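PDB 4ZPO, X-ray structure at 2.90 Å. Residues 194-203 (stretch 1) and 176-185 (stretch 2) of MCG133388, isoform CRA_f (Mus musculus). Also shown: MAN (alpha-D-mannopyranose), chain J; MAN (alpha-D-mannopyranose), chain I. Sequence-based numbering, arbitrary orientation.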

# COMPACT_ATOMS: atom_id res chain seq x y z
N SER A 194 -2.37 13.75 10.19
CA SER A 194 -2.09 12.55 9.41
C SER A 194 -2.41 12.68 7.92
O SER A 194 -3.03 13.65 7.48
CB SER A 194 -2.85 11.36 10.00
OG SER A 194 -4.22 11.66 10.22
N GLY A 195 -1.95 11.69 7.16
CA GLY A 195 -2.23 11.58 5.74
C GLY A 195 -2.26 10.10 5.38
O GLY A 195 -1.58 9.29 6.01
N THR A 196 -3.06 9.75 4.37
CA THR A 196 -3.26 8.34 4.04
C THR A 196 -2.79 7.97 2.64
O THR A 196 -2.53 8.84 1.80
CB THR A 196 -4.74 7.94 4.16
OG1 THR A 196 -5.54 8.80 3.34
CG2 THR A 196 -5.21 8.05 5.61
N SER A 197 -2.68 6.67 2.40
CA SER A 197 -2.36 6.13 1.09
C SER A 197 -3.09 4.80 0.91
O SER A 197 -2.85 3.86 1.66
CB SER A 197 -0.85 5.95 0.92
OG SER A 197 -0.52 5.58 -0.40
N LEU A 198 -3.98 4.74 -0.06
CA LEU A 198 -4.83 3.57 -0.26
C LEU A 198 -4.11 2.48 -1.04
O LEU A 198 -3.94 2.59 -2.26
CB LEU A 198 -6.13 3.97 -0.96
CG LEU A 198 -7.32 3.01 -0.90
CD1 LEU A 198 -7.27 1.98 -2.03
CD2 LEU A 198 -7.40 2.32 0.45
N ILE A 199 -3.71 1.42 -0.35
CA ILE A 199 -3.02 0.30 -0.98
C ILE A 199 -4.00 -0.81 -1.35
O ILE A 199 -4.66 -1.38 -0.48
CB ILE A 199 -1.93 -0.28 -0.06
CG1 ILE A 199 -0.99 0.82 0.42
CG2 ILE A 199 -1.17 -1.39 -0.78
CD1 ILE A 199 -0.03 0.37 1.49
N SER A 200 -4.10 -1.11 -2.64
CA SER A 200 -4.96 -2.18 -3.11
C SER A 200 -4.13 -3.35 -3.63
O SER A 200 -3.54 -3.28 -4.71
CB SER A 200 -5.91 -1.68 -4.20
OG SER A 200 -5.20 -1.32 -5.37
N VAL A 201 -4.08 -4.42 -2.85
CA VAL A 201 -3.30 -5.60 -3.22
C VAL A 201 -4.06 -6.48 -4.21
O VAL A 201 -5.15 -6.97 -3.91
CB VAL A 201 -2.93 -6.45 -1.98
CG1 VAL A 201 -2.21 -7.72 -2.40
CG2 VAL A 201 -2.09 -5.64 -1.02
N ILE A 202 -3.48 -6.67 -5.39
CA ILE A 202 -4.07 -7.54 -6.40
C ILE A 202 -3.43 -8.92 -6.33
O ILE A 202 -2.26 -9.08 -6.65
CB ILE A 202 -3.91 -6.97 -7.82
CG1 ILE A 202 -4.28 -5.49 -7.85
CG2 ILE A 202 -4.74 -7.77 -8.81
CD1 ILE A 202 -5.73 -5.22 -7.52
N VAL A 203 -4.21 -9.91 -5.92
CA VAL A 203 -3.70 -11.28 -5.82
C VAL A 203 -3.70 -11.95 -7.19
O VAL A 203 -4.76 -12.28 -7.73
CB VAL A 203 -4.53 -12.13 -4.84
CG1 VAL A 203 -4.00 -13.55 -4.80
CG2 VAL A 203 -4.50 -11.51 -3.45
C1 MAN J . -6.17 8.01 2.31
C2 MAN J . -6.56 8.98 1.17
C3 MAN J . -7.82 9.78 1.54
C4 MAN J . -8.92 8.87 2.11
C5 MAN J . -8.36 8.06 3.28
C6 MAN J . -9.38 7.11 3.89
O2 MAN J . -6.87 8.28 -0.04
O3 MAN J . -8.32 10.51 0.42
O4 MAN J . -10.01 9.66 2.55
O5 MAN J . -7.26 7.27 2.81
O6 MAN J . -9.06 5.79 3.44
C1 MAN I . -4.91 10.48 10.70
C2 MAN I . -6.36 10.95 10.46
C3 MAN I . -6.70 12.09 11.41
C4 MAN I . -6.39 11.71 12.87
C5 MAN I . -4.92 11.28 12.99
C6 MAN I . -4.56 10.79 14.37
O2 MAN I . -7.29 9.91 10.75
O3 MAN I . -8.06 12.50 11.29
O4 MAN I . -6.61 12.82 13.72
O5 MAN I . -4.65 10.20 12.06
O6 MAN I . -3.38 10.00 14.27
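Stretch 2, residues 176-185: QARHQLVLTA

Stretch 2 runs antiparallel beside stretch 1 as a neighbouring strand from Arg 178 to Ala 185, the two axes at 161° and 4.5 Å apart at closest approach; Gln 176 and Ala 177 lead in as loop. Gly 195 pairs with Ala 185, Ile 199 with Leu 181 and Val 201 with His 179, each through two backbone hydrogen bonds; Leu 181 N to Ile 199 O is 2.7 Å and Ala 185 N to Gly 195 O 2.9 Å. Ala 177 O, still in the loop, accepts from Val 203 N at 3.0 Å.

One face, carrying Ser 197, Ile 199, Val 201, His 179, Leu 181 and Leu 183, is buried. There Ile 199 (m, t), whose direct partner is Leu 181 (m, t), extends its CD1 diagonally to lie 3.8 Å from CB of Leu 183 (t, p). Val 203 CG2 meets the edge of the His 179 ring (chi1 m), 3.8 Å from ND1.

On the other face Leu 198 (t, m) brings CD2 to 3.8 Å from CG2 of Val 182 (t). Arg 178 turns at chi3 (p), bringing its guanidinium over stretch 1: NH2 is 3.3 Å from Ile 202 CD1 and NH1 3.6 Å from Ser 200 CB. Thr 196 (p) bonds OG1 to a mannose C1 at 1.4 Å, leaving CG2 3.6 Å from Thr 184 OG1.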

# COMPACT_ATOMS: atom_id res chain seq x y z
N GLN A 176 -10.51 -14.34 -1.88
CA GLN A 176 -10.64 -12.96 -2.33
C GLN A 176 -9.43 -12.54 -3.15
O GLN A 176 -8.29 -12.69 -2.71
CB GLN A 176 -10.84 -12.01 -1.14
CG GLN A 176 -9.87 -12.22 0.00
CD GLN A 176 -9.97 -11.13 1.05
OE1 GLN A 176 -10.27 -9.98 0.74
NE2 GLN A 176 -9.71 -11.49 2.31
N ALA A 177 -9.68 -12.03 -4.35
CA ALA A 177 -8.60 -11.69 -5.28
C ALA A 177 -8.07 -10.28 -5.04
O ALA A 177 -7.17 -9.82 -5.75
CB ALA A 177 -9.08 -11.84 -6.71
N ARG A 178 -8.63 -9.59 -4.05
CA ARG A 178 -8.23 -8.22 -3.75
C ARG A 178 -8.25 -7.90 -2.26
O ARG A 178 -9.14 -8.35 -1.53
CB ARG A 178 -9.13 -7.23 -4.49
CG ARG A 178 -8.63 -6.83 -5.88
CD ARG A 178 -9.54 -5.78 -6.49
NE ARG A 178 -9.75 -4.65 -5.59
CZ ARG A 178 -9.11 -3.49 -5.68
NH1 ARG A 178 -9.37 -2.52 -4.81
NH2 ARG A 178 -8.22 -3.29 -6.64
N HIS A 179 -7.26 -7.14 -1.82
CA HIS A 179 -7.22 -6.62 -0.46
C HIS A 179 -6.98 -5.12 -0.49
O HIS A 179 -6.08 -4.64 -1.18
CB HIS A 179 -6.12 -7.31 0.36
CG HIS A 179 -6.34 -8.78 0.55
ND1 HIS A 179 -5.97 -9.71 -0.40
CD2 HIS A 179 -6.87 -9.47 1.58
CE1 HIS A 179 -6.27 -10.92 0.04
NE2 HIS A 179 -6.82 -10.80 1.24
N GLN A 180 -7.78 -4.37 0.26
CA GLN A 180 -7.59 -2.93 0.36
C GLN A 180 -7.10 -2.53 1.75
O GLN A 180 -7.79 -2.75 2.74
CB GLN A 180 -8.89 -2.18 0.03
CG GLN A 180 -9.18 -2.08 -1.45
CD GLN A 180 -10.20 -1.00 -1.77
OE1 GLN A 180 -10.42 -0.66 -2.93
NE2 GLN A 180 -10.82 -0.45 -0.73
N LEU A 181 -5.91 -1.95 1.80
CA LEU A 181 -5.32 -1.53 3.06
C LEU A 181 -5.08 -0.02 3.07
O LEU A 181 -4.87 0.59 2.03
CB LEU A 181 -4.00 -2.27 3.30
CG LEU A 181 -4.06 -3.80 3.20
CD1 LEU A 181 -2.71 -4.41 3.53
CD2 LEU A 181 -5.15 -4.36 4.11
N VAL A 182 -5.13 0.57 4.26
CA VAL A 182 -4.92 2.01 4.40
C VAL A 182 -3.66 2.31 5.20
O VAL A 182 -3.63 2.14 6.42
CB VAL A 182 -6.13 2.69 5.08
CG1 VAL A 182 -5.87 4.18 5.25
CG2 VAL A 182 -7.39 2.46 4.26
N LEU A 183 -2.62 2.77 4.51
CA LEU A 183 -1.39 3.18 5.17
C LEU A 183 -1.50 4.62 5.65
O LEU A 183 -1.60 5.54 4.85
CB LEU A 183 -0.19 3.03 4.22
CG LEU A 183 1.16 3.47 4.79
CD1 LEU A 183 1.50 2.67 6.04
CD2 LEU A 183 2.25 3.34 3.75
N THR A 184 -1.50 4.80 6.97
CA THR A 184 -1.66 6.12 7.55
C THR A 184 -0.36 6.60 8.20
O THR A 184 0.22 5.90 9.03
CB THR A 184 -2.79 6.14 8.60
OG1 THR A 184 -3.99 5.62 8.02
CG2 THR A 184 -3.04 7.55 9.10
N ALA A 185 0.08 7.79 7.82
CA ALA A 185 1.28 8.39 8.38
C ALA A 185 0.92 9.48 9.37
O ALA A 185 0.13 10.37 9.05
CB ALA A 185 2.16 8.94 7.28